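Local coordinates for protein TSE2 (Pseudomonas aeruginosa, PDB 5AKO) that is a toxin that the H1 type VI secretion system delivers into the cytoplasm of recipient cells, where it probably acts as an NAD-dependent cytotoxin, at residues P64-T69 with F116-G121; A94-G99 with K129-S134; D123-L128 with V165-R170. All coordinates share one frame; numbering follows the deposited sequence.

Contact 1: P64-T69 with F116-G121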
# COMPACT_ATOMS: atom_id res chain seq x y z
N PRO C 64 24.44 7.29 19.82
CA PRO C 64 24.09 7.07 18.42
C PRO C 64 22.79 7.77 18.04
O PRO C 64 21.85 7.14 17.60
CB PRO C 64 23.97 5.54 18.34
CG PRO C 64 23.54 5.15 19.70
CD PRO C 64 24.30 6.06 20.61
N LEU C 65 22.77 9.10 18.21
CA LEU C 65 21.51 9.86 18.20
C LEU C 65 20.85 9.95 16.83
O LEU C 65 19.65 10.10 16.72
CB LEU C 65 21.77 11.26 18.77
CG LEU C 65 22.07 11.35 20.28
CD1 LEU C 65 22.24 12.80 20.68
CD2 LEU C 65 20.97 10.75 21.12
N LEU C 66 21.66 9.92 15.80
CA LEU C 66 21.21 10.00 14.45
C LEU C 66 21.36 8.65 13.73
O LEU C 66 21.42 8.61 12.51
CB LEU C 66 22.04 11.05 13.71
CG LEU C 66 22.06 12.46 14.27
CD1 LEU C 66 23.02 13.35 13.50
CD2 LEU C 66 20.71 13.10 14.25
N HIS C 67 21.46 7.57 14.49
CA HIS C 67 21.45 6.24 13.90
C HIS C 67 20.03 5.87 13.60
O HIS C 67 19.15 6.06 14.44
CB HIS C 67 22.03 5.19 14.87
CG HIS C 67 23.51 5.23 15.00
ND1 HIS C 67 24.25 4.12 15.34
CD2 HIS C 67 24.39 6.24 14.87
CE1 HIS C 67 25.53 4.45 15.38
NE2 HIS C 67 25.64 5.73 15.09
N PRO C 68 19.78 5.34 12.43
CA PRO C 68 18.45 4.83 12.14
C PRO C 68 18.34 3.40 12.64
O PRO C 68 19.36 2.72 12.70
CB PRO C 68 18.44 4.77 10.61
CG PRO C 68 19.86 4.52 10.24
CD PRO C 68 20.65 5.29 11.23
N THR C 69 17.12 2.94 12.92
CA THR C 69 16.88 1.52 13.11
C THR C 69 17.29 0.78 11.83
O THR C 69 17.00 1.22 10.69
CB THR C 69 15.39 1.19 13.41
OG1 THR C 69 14.57 1.61 12.30
CG2 THR C 69 14.89 1.86 14.70
N PHE C 116 17.39 16.76 19.92
CA PHE C 116 18.76 17.06 19.66
C PHE C 116 18.74 17.98 18.46
O PHE C 116 18.11 17.64 17.47
CB PHE C 116 19.53 15.80 19.36
CG PHE C 116 20.92 16.04 18.89
CD1 PHE C 116 21.91 16.32 19.78
CD2 PHE C 116 21.23 16.02 17.54
CE1 PHE C 116 23.21 16.56 19.36
CE2 PHE C 116 22.52 16.30 17.11
CZ PHE C 116 23.51 16.57 18.01
N VAL C 117 19.51 19.09 18.52
CA VAL C 117 19.43 20.18 17.52
C VAL C 117 20.61 20.15 16.57
O VAL C 117 21.73 20.08 17.02
CB VAL C 117 19.48 21.56 18.18
CG1 VAL C 117 19.33 22.62 17.11
CG2 VAL C 117 18.41 21.73 19.27
N ILE C 118 20.33 20.21 15.26
CA ILE C 118 21.34 20.27 14.21
C ILE C 118 21.21 21.65 13.58
O ILE C 118 20.23 21.92 12.83
CB ILE C 118 21.13 19.20 13.16
CG1 ILE C 118 21.19 17.80 13.81
CG2 ILE C 118 22.18 19.33 12.05
CD1 ILE C 118 21.06 16.66 12.79
N PRO C 119 22.13 22.56 13.95
CA PRO C 119 21.81 23.94 13.58
C PRO C 119 22.06 24.21 12.12
O PRO C 119 22.93 23.56 11.52
CB PRO C 119 22.77 24.76 14.45
CG PRO C 119 22.89 23.90 15.69
CD PRO C 119 23.00 22.51 15.13
N ASP C 120 21.31 25.13 11.54
CA ASP C 120 21.70 25.66 10.24
C ASP C 120 23.21 25.84 10.26
O ASP C 120 23.75 26.30 11.26
CB ASP C 120 21.04 27.01 9.98
CG ASP C 120 21.45 28.04 11.02
OD1 ASP C 120 21.10 27.83 12.20
OD2 ASP C 120 22.13 29.03 10.69
N GLY C 121 23.88 25.47 9.18
CA GLY C 121 25.33 25.68 9.07
C GLY C 121 26.20 24.51 9.54
O GLY C 121 27.43 24.58 9.46
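Leu65 and Leu66 meet Phe116 and Ile118 through carbon alone; no hydrogen bond crosses between 64-69 and 116-121, and all four touching residues are buried in the hydrophobic core, the contact's centre about 4 Å from the chain's, where a loop turn, a two-stranded sheet and a helix meet. The closest approach is made by one leucine methyl: Leu65 CD1 lies 3.6 Å from Phe116 CD1 and 3.9 Å from CG of the same ring. It comes in obliquely, with the two side chains crossing at about a right angle. With CG anti to the backbone N (chi1 172°), the Phe116 ring is carried off the strand toward the loop. Leu66 makes the second apolar pair, a tip-to-tip meeting in which its CD1 and CD2 both sit 3.9 Å from Ile118 CD1, so that this terminal methyl faces the fork of the leucine. A looser touch, 4.4 Å from Leu66 CD2 to Phe116 CD2, joins the two pairs. Packed over a ring face, Pro64 CB rests 3.3 Å above the plane of the His67 ring.

Polar bonds shape the loop. His67 N donates to Pro64 O at 3.2 Å, closing a type I beta turn whose two central residues are the leucines. Outward, Leu65 O accepts from Arg35 NE, and Leu66 O pairs with Thr100 OG1.

Strand 114-118 runs antiparallel to strand 33-37, with Phe116 bonded through its backbone to Arg35 and Ile118 to Leu33. Helix 154-176 packs against the same cluster, where Ala168 touches the Phe116 ring, while Val37 also contacts Phe116.

Contact 2: A94-G99 with K129-S134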
# COMPACT_ATOMS: atom_id res chain seq x y z
N ALA C 94 22.37 1.87 0.16
CA ALA C 94 22.38 2.79 -0.99
C ALA C 94 21.47 4.01 -0.71
O ALA C 94 20.54 3.93 0.03
CB ALA C 94 21.91 2.06 -2.24
N PRO C 95 21.75 5.15 -1.35
CA PRO C 95 20.84 6.29 -1.23
C PRO C 95 19.33 6.01 -1.51
O PRO C 95 18.97 5.06 -2.22
CB PRO C 95 21.38 7.30 -2.24
CG PRO C 95 22.67 6.75 -2.78
CD PRO C 95 22.89 5.38 -2.26
N ASP C 96 18.48 6.88 -0.99
CA ASP C 96 17.03 6.85 -1.20
C ASP C 96 16.37 5.55 -0.80
O ASP C 96 15.36 5.11 -1.36
CB ASP C 96 16.69 7.22 -2.63
CG ASP C 96 17.04 8.65 -2.94
OD1 ASP C 96 16.40 9.58 -2.37
OD2 ASP C 96 17.96 8.86 -3.73
N THR C 97 16.93 4.91 0.19
CA THR C 97 16.34 3.68 0.65
C THR C 97 16.03 3.79 2.14
O THR C 97 16.09 2.82 2.87
CB THR C 97 17.23 2.46 0.33
OG1 THR C 97 17.76 2.58 -1.01
CG2 THR C 97 16.39 1.16 0.32
N GLY C 98 15.65 5.00 2.55
CA GLY C 98 15.37 5.34 3.93
C GLY C 98 16.54 6.04 4.58
O GLY C 98 17.53 6.38 3.94
N GLY C 99 16.46 6.22 5.87
CA GLY C 99 17.51 6.94 6.60
C GLY C 99 16.98 7.47 7.94
O GLY C 99 15.97 6.97 8.45
N LYS C 129 24.16 12.69 2.93
CA LYS C 129 23.40 13.84 2.44
C LYS C 129 22.09 13.88 3.16
O LYS C 129 21.70 12.89 3.79
CB LYS C 129 23.22 13.78 0.93
CG LYS C 129 22.39 12.61 0.42
CD LYS C 129 22.57 12.41 -1.08
CE LYS C 129 21.59 11.38 -1.62
NZ LYS C 129 21.72 11.24 -3.09
N VAL C 130 21.42 15.02 3.07
CA VAL C 130 20.20 15.30 3.78
C VAL C 130 19.19 15.69 2.76
O VAL C 130 19.37 16.67 2.08
CB VAL C 130 20.40 16.47 4.75
CG1 VAL C 130 19.12 16.79 5.51
CG2 VAL C 130 21.53 16.14 5.70
N LYS C 131 18.13 14.91 2.66
CA LYS C 131 17.10 15.05 1.66
C LYS C 131 15.87 15.70 2.23
O LYS C 131 15.36 15.27 3.25
CB LYS C 131 16.70 13.66 1.15
CG LYS C 131 15.49 13.64 0.22
CD LYS C 131 15.20 12.22 -0.23
CE LYS C 131 14.06 12.12 -1.22
NZ LYS C 131 14.29 13.02 -2.37
N GLN C 132 15.38 16.73 1.55
CA GLN C 132 14.13 17.36 1.92
C GLN C 132 13.06 16.49 1.34
O GLN C 132 13.06 16.26 0.16
CB GLN C 132 14.00 18.77 1.34
CG GLN C 132 12.65 19.38 1.67
CD GLN C 132 12.42 20.78 1.14
OE1 GLN C 132 13.27 21.37 0.49
NE2 GLN C 132 11.23 21.28 1.37
N ASP C 133 12.15 16.01 2.17
CA ASP C 133 10.98 15.27 1.67
C ASP C 133 9.81 16.25 1.80
O ASP C 133 10.00 17.45 1.73
CB ASP C 133 10.73 14.00 2.46
CG ASP C 133 11.98 13.11 2.62
OD1 ASP C 133 12.43 12.49 1.66
OD2 ASP C 133 12.48 12.93 3.73
N SER C 134 8.61 15.76 2.01
CA SER C 134 7.44 16.61 1.93
C SER C 134 7.12 17.27 3.24
O SER C 134 7.59 16.87 4.28
CB SER C 134 6.24 15.78 1.51
OG SER C 134 6.39 15.33 0.16
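Asp96 lays its carboxylate across the aliphatic end of Lys131, OD1 lying 3.6 Å from both CD and CE, with the two side chains at about a right angle. The ammonium is not the nearest part of the lysine: Asp96 OD1 to Lys131 NZ is 4.0 Å, too long for a salt bridge. Lys131 is extended as far as CE and bends only at its last torsion (chi4 54°), which turns NZ away from a straight continuation of the chain. The stronger partner of Asp96 OD1 is the hydroxyl of Tyr24, with which it hydrogen-bonds; Lys131 NZ makes a weak bond to the same hydroxyl.

Lys129 brings a second positive charge. Its NZ is 4.5 Å from Asp96 OD2, near but not paired with it, and 4.0 Å from Pro95 CB, so the lysine end skirts the proline ring. Two lysines near one carboxylate would be expected to favour its ionised form. Lys129 also forms a cation-pi interaction with Tyr24, and its NZ makes a weak hydrogen bond to Tyr26 OH.

Within the loop, Thr97 OG1 donates to Pro95 O at 3.0 Å from well above the carbonyl plane, 56° out of it, bridging the backbone on both sides of Asp96.

The loop 94-99 leads into strand 100-103, and the lysines project from strand 128-136, an inner strand of the antiparallel sheet between 24-25 and 141-148. Met147 of strand 141-148 touches Asp96, Lys129 and Lys131.

Contact 3: D123-L128 with V165-R170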
# COMPACT_ATOMS: atom_id res chain seq x y z
N ASP C 123 28.21 21.13 9.41
CA ASP C 123 28.93 20.39 8.37
C ASP C 123 28.38 18.98 8.22
O ASP C 123 28.26 18.26 9.20
CB ASP C 123 30.43 20.35 8.67
CG ASP C 123 31.13 21.75 8.46
OD1 ASP C 123 30.47 22.73 8.00
OD2 ASP C 123 32.33 21.90 8.74
N ILE C 124 28.04 18.63 7.00
CA ILE C 124 27.59 17.32 6.68
C ILE C 124 28.74 16.37 6.32
O ILE C 124 29.49 16.58 5.34
CB ILE C 124 26.62 17.38 5.48
CG1 ILE C 124 25.43 18.29 5.78
CG2 ILE C 124 26.15 15.97 5.13
CD1 ILE C 124 24.57 18.65 4.57
N PRO C 125 28.87 15.26 7.07
CA PRO C 125 29.97 14.37 6.73
C PRO C 125 30.01 14.02 5.24
O PRO C 125 28.93 13.86 4.61
CB PRO C 125 29.71 13.15 7.59
CG PRO C 125 29.03 13.72 8.79
CD PRO C 125 28.11 14.76 8.23
N PRO C 126 31.21 13.89 4.68
CA PRO C 126 31.43 13.81 3.25
C PRO C 126 30.59 12.80 2.47
O PRO C 126 30.22 13.08 1.32
CB PRO C 126 32.94 13.45 3.11
CG PRO C 126 33.38 13.02 4.48
CD PRO C 126 32.50 13.83 5.41
N ASP C 127 30.31 11.65 3.04
CA ASP C 127 29.54 10.64 2.28
C ASP C 127 28.04 10.53 2.67
O ASP C 127 27.38 9.56 2.32
CB ASP C 127 30.22 9.28 2.41
CG ASP C 127 31.54 9.22 1.67
OD1 ASP C 127 31.55 9.63 0.48
OD2 ASP C 127 32.53 8.74 2.28
N LEU C 128 27.52 11.55 3.34
CA LEU C 128 26.12 11.59 3.71
C LEU C 128 25.48 12.73 3.00
O LEU C 128 26.17 13.62 2.48
CB LEU C 128 25.97 11.82 5.19
CG LEU C 128 26.44 10.71 6.14
CD1 LEU C 128 26.08 11.07 7.56
CD2 LEU C 128 25.84 9.36 5.78
N VAL C 165 26.84 14.04 14.54
CA VAL C 165 26.50 14.49 15.89
C VAL C 165 27.55 15.47 16.41
O VAL C 165 27.22 16.54 16.92
CB VAL C 165 26.42 13.32 16.87
CG1 VAL C 165 26.31 13.81 18.30
CG2 VAL C 165 25.26 12.39 16.53
N ARG C 166 28.81 15.11 16.25
CA ARG C 166 29.92 15.93 16.74
C ARG C 166 29.96 17.27 16.02
O ARG C 166 30.18 18.28 16.65
CB ARG C 166 31.26 15.22 16.51
CG ARG C 166 31.46 13.92 17.27
CD ARG C 166 32.86 13.40 16.97
NE ARG C 166 33.04 12.01 17.34
CZ ARG C 166 33.49 11.57 18.51
NH1 ARG C 166 33.81 12.39 19.49
NH2 ARG C 166 33.61 10.26 18.72
N ASN C 167 29.73 17.27 14.70
CA ASN C 167 29.71 18.53 13.94
C ASN C 167 28.62 19.43 14.46
O ASN C 167 28.79 20.68 14.53
CB ASN C 167 29.50 18.29 12.44
CG ASN C 167 30.64 17.53 11.80
OD1 ASN C 167 31.64 17.23 12.44
ND2 ASN C 167 30.46 17.17 10.54
N ALA C 168 27.50 18.82 14.84
CA ALA C 168 26.33 19.59 15.28
C ALA C 168 26.58 20.30 16.60
O ALA C 168 26.15 21.42 16.82
CB ALA C 168 25.10 18.69 15.37
N ILE C 169 27.28 19.60 17.49
CA ILE C 169 27.67 20.15 18.79
C ILE C 169 28.69 21.31 18.63
O ILE C 169 28.44 22.43 19.09
CB ILE C 169 28.22 19.03 19.66
CG1 ILE C 169 27.10 18.01 19.94
CG2 ILE C 169 28.77 19.60 20.98
CD1 ILE C 169 27.59 16.67 20.45
N ARG C 170 29.80 21.07 17.93
CA ARG C 170 30.69 22.18 17.52
C ARG C 170 29.91 23.38 16.99
O ARG C 170 30.09 24.50 17.46
CB ARG C 170 31.69 21.73 16.44
CG ARG C 170 32.80 20.85 16.98
CD ARG C 170 33.57 20.12 15.89
NE ARG C 170 34.26 18.95 16.47
CZ ARG C 170 34.32 17.73 15.92
NH1 ARG C 170 33.71 17.45 14.76
NH2 ARG C 170 34.98 16.77 16.56
O HOH W 1 29.45 21.91 12.04
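Asn167, on helix 154-176, reaches across to the loop that leads into strand 128-136 and bonds to the backbone of Asp123: a side-chain-to-backbone hydrogen bond that ties the helix to the loop, in a toxin of the Tse2 ADP-ribosyltransferase family. Asn167 ND2 donates to Asp123 O at 2.8 Å, and the N-H points nearly straight at its acceptor (168°). The oxygen lies almost within the amide plane of Asn167, whereas on the acceptor's side the nitrogen stands above the carbonyl plane, 53° out of it.

With chi1 at -65°, Asn167 CG is anti to the carbonyl carbon and beside the backbone N. OD1 is nearly eclipsed with CA, turned back toward it, and ND2 points outward to the loop. The same nitrogen passes 3.7 Å from Asp123 CB. Its other apolar neighbour is the Pro125 ring: the Asn167 and Pro125 side chains run alongside in opposite senses, with ND2 4.1 Å from both CG and CD of the proline. Pro125 also packs on Phe164 and Gln160 of the helix.

The loop then makes a type I beta turn from Pro125 to Leu128, closed by Leu128 N donating to Pro125 O. A second link runs between the backbones near Asn167, through one water that accepts from Asp123 N at 3.0 Å and donates to Asn167 O at 2.9 Å.

How the contacts relate
Helix 154-176 joins contacts 1 and 3, whose centres lie 9 Å apart. The Phe116 ring of contact 1 meets the helical segment 165-170 of contact 3, with Phe116 CZ 3.7 Å from Ala168 CB, and Leu66 CD1 is 3.9 Å from Val165 CG2. Contact 2 stands farther off, its centre about 14 Å from that of contact 1 and 16 Å from that of contact 3, yet it touches both: Pro68 CB packs 4.0 Å from Gly99 O, and Val130 CG2 lies 4.1 Å from Ile124 CD1. Contact 1 closes before contact 3 opens, whereas contact 2 interleaves with both along the chain. All three lie within the Tse2 ADP-ribosyltransferase family region.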